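Long-range contact in beta-lactamase (Klebsiella pneumoniae 700603, PDB 6XJ3), which probably hydrolyses beta-lactam antibiotics, oxacillin among them, to substituted beta-amino acids as a class D serine enzyme: residues Asp30-Asp35 with Trp208-Val213. Sequence-based numbering, arbitrary orientation.
Sequences DERQAD and WPTGSV. With CA (calcium ion), chain G.
Asp30 and Val213 face each other as an antiparallel, non-hydrogen-bonded pair, and just beyond them Glu31 N donates to Ser212 O at 2.9 Å. Past this bond 30-35 leaves the sheet, while 208-213 is folding through a type I turn, Trp208 to Gly211, that connects strands 199-208 and 211-220 in a tight beta hairpin. The two segments still touch where the CA-H of Arg32 points at Thr210 O. Gly211, at phi 142°, has a conformation and a place against Glu31 O and Arg32 CA that leave no room for a CB. The loop offers two backbone carbonyls to a calcium ion, Glu31 O at 2.4 Å and Gln33 O at 2.2 Å; three waters are its other ligands here, and one of them also donates to Thr210 O, tying the hairpin to the metal site. A separate water, not bound to the calcium, accepts from Ser212 N and donates to Glu31 OE1.

Asp30 and Arg32 form a side-on salt bridge. Arg32 NE meets Asp30 OD1, and Arg32 NH2 meets Asp30 OD2 at 2.7 Å, both on syn sides of the carboxylate. OD1 also takes Arg32 N from its anti side, closing an Asx turn. A bend at chi3 (-57°) swings the guanidinium back to this carboxylate, and Val213 CG2 lies over one of its faces, 3.6 Å from Arg32 NE. Lower on the same chain, Arg32 CG rests 3.7 Å from Thr210 OG1.

The contact lies at one end of the central sheet, where strand 24-30 runs antiparallel to strand 211-220. Arg158 and Arg162, at the end of helix 150-161 and just after it, form salt bridges with Glu31, whereas Ile242 O and Ala244 O, following helix 229-241, accept from Arg32 NH2 and Trp208 NE1.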
loop_
_atom_site.group_PDB
_atom_site.type_symbol
_atom_site.label_atom_id
_atom_site.label_comp_id
_atom_site.label_asym_id
_atom_site.label_seq_id
_atom_site.Cartn_x
_atom_site.Cartn_y
_atom_site.Cartn_z
ATOM N N ASP A 30 0.073 12.426 -11.377
ATOM C CA ASP A 30 -0.998 13.410 -11.248
ATOM C C ASP A 30 -1.882 13.328 -12.487
ATOM O O ASP A 30 -1.485 13.775 -13.566
ATOM C CB ASP A 30 -0.406 14.808 -11.089
ATOM C CG ASP A 30 -1.436 15.852 -10.711
ATOM O OD1 ASP A 30 -2.651 15.613 -10.891
ATOM O OD2 ASP A 30 -1.014 16.926 -10.225
ATOM N N GLU A 31 -3.079 12.771 -12.340
ATOM C CA GLU A 31 -4.014 12.702 -13.457
ATOM C C GLU A 31 -4.987 13.883 -13.510
ATOM O O GLU A 31 -5.961 13.833 -14.265
ATOM C CB GLU A 31 -4.791 11.383 -13.411
ATOM C CG GLU A 31 -3.906 10.152 -13.529
ATOM C CD GLU A 31 -4.695 8.860 -13.658
ATOM O OE1 GLU A 31 -5.944 8.903 -13.662
ATOM O OE2 GLU A 31 -4.060 7.792 -13.750
ATOM N N ARG A 32 -4.758 14.940 -12.742
ATOM C CA ARG A 32 -5.588 16.130 -12.889
ATOM C C ARG A 32 -5.234 16.826 -14.205
ATOM O O ARG A 32 -4.064 16.888 -14.591
ATOM C CB ARG A 32 -5.403 17.062 -11.683
ATOM C CG ARG A 32 -5.848 16.454 -10.327
ATOM C CD ARG A 32 -5.423 17.311 -9.131
ATOM N NE ARG A 32 -3.974 17.536 -9.107
ATOM C CZ ARG A 32 -3.356 18.353 -8.260
ATOM N NH1 ARG A 32 -4.059 19.034 -7.358
ATOM N NH2 ARG A 32 -2.040 18.502 -8.322
ATOM N N GLN A 33 -6.248 17.314 -14.915
ATOM C CA GLN A 33 -6.074 17.858 -16.288
ATOM C C GLN A 33 -5.512 16.719 -17.154
ATOM O O GLN A 33 -5.895 15.558 -16.966
ATOM C CB GLN A 33 -5.240 19.138 -16.268
ATOM C CG GLN A 33 -5.715 20.193 -15.253
ATOM C CD GLN A 33 -7.092 20.768 -15.578
ATOM O OE1 GLN A 33 -7.635 20.550 -16.665
ATOM N NE2 GLN A 33 -7.658 21.515 -14.632
ATOM N N ALA A 34 -4.613 16.982 -18.104
ATOM C CA ALA A 34 -4.162 15.902 -18.976
ATOM C C ALA A 34 -2.695 16.064 -19.346
ATOM O O ALA A 34 -2.196 17.181 -19.513
ATOM C CB ALA A 34 -4.996 15.816 -20.260
ATOM N N ASP A 35 -2.018 14.918 -19.476
ATOM C CA ASP A 35 -0.653 14.831 -19.997
ATOM C C ASP A 35 0.368 15.499 -19.070
ATOM O O ASP A 35 1.364 16.064 -19.528
ATOM C CB ASP A 35 -0.572 15.411 -21.415
ATOM C CG ASP A 35 0.688 14.983 -22.154
ATOM O OD1 ASP A 35 1.032 13.781 -22.100
ATOM O OD2 ASP A 35 1.330 15.848 -22.784
ATOM N N TRP A 208 -9.662 13.797 -6.713
ATOM C CA TRP A 208 -10.229 15.133 -6.772
ATOM C C TRP A 208 -11.250 15.178 -7.903
ATOM O O TRP A 208 -11.291 14.254 -8.725
ATOM C CB TRP A 208 -9.121 16.165 -6.983
ATOM C CG TRP A 208 -8.301 16.392 -5.762
ATOM C CD1 TRP A 208 -7.138 15.772 -5.431
ATOM C CD2 TRP A 208 -8.591 17.306 -4.706
ATOM N NE1 TRP A 208 -6.678 16.247 -4.217
ATOM C CE2 TRP A 208 -7.557 17.189 -3.753
ATOM C CE3 TRP A 208 -9.631 18.215 -4.469
ATOM C CZ2 TRP A 208 -7.531 17.949 -2.587
ATOM C CZ3 TRP A 208 -9.603 18.965 -3.320
ATOM C CH2 TRP A 208 -8.562 18.825 -2.386
ATOM N N PRO A 209 -12.093 16.210 -7.979
ATOM C CA PRO A 209 -13.056 16.259 -9.096
ATOM C C PRO A 209 -12.388 16.216 -10.459
ATOM O O PRO A 209 -12.883 15.541 -11.371
ATOM C CB PRO A 209 -13.792 17.583 -8.859
ATOM C CG PRO A 209 -13.682 17.814 -7.396
ATOM C CD PRO A 209 -12.292 17.331 -7.047
ATOM N N THR A 210 -11.254 16.892 -10.613
ATOM C CA THR A 210 -10.575 16.940 -11.903
ATOM C C THR A 210 -9.625 15.773 -12.136
ATOM O O THR A 210 -8.930 15.768 -13.154
ATOM C CB THR A 210 -9.800 18.253 -12.048
ATOM O OG1 THR A 210 -8.886 18.392 -10.953
ATOM C CG2 THR A 210 -10.759 19.440 -12.062
ATOM N N GLY A 211 -9.573 14.787 -11.231
ATOM C CA GLY A 211 -8.696 13.638 -11.404
ATOM C C GLY A 211 -8.052 13.137 -10.120
ATOM O O GLY A 211 -8.284 13.699 -9.045
ATOM N N SER A 212 -7.233 12.093 -10.212
ATOM C CA SER A 212 -6.622 11.470 -9.046
ATOM C C SER A 212 -5.105 11.607 -9.075
ATOM O O SER A 212 -4.478 11.579 -10.141
ATOM C CB SER A 212 -7.007 9.994 -8.953
ATOM O OG SER A 212 -8.402 9.867 -8.700
ATOM N N VAL A 213 -4.523 11.741 -7.886
ATOM C CA VAL A 213 -3.081 11.885 -7.700
ATOM C C VAL A 213 -2.588 10.658 -6.950
ATOM O O VAL A 213 -2.893 10.486 -5.764
ATOM C CB VAL A 213 -2.729 13.168 -6.938
ATOM C CG1 VAL A 213 -1.204 13.385 -6.932
ATOM C CG2 VAL A 213 -3.463 14.365 -7.550
HETATM CA CA CA G . -6.772 13.579 -16.472
HETATM O O HOH W 1 -7.820 10.650 -12.673
HETATM O O HOH W 2 -8.834 13.605 -14.959
HETATM O O HOH W 3 -4.287 13.114 -16.943
HETATM O O HOH W 4 -7.053 11.007 -16.723
#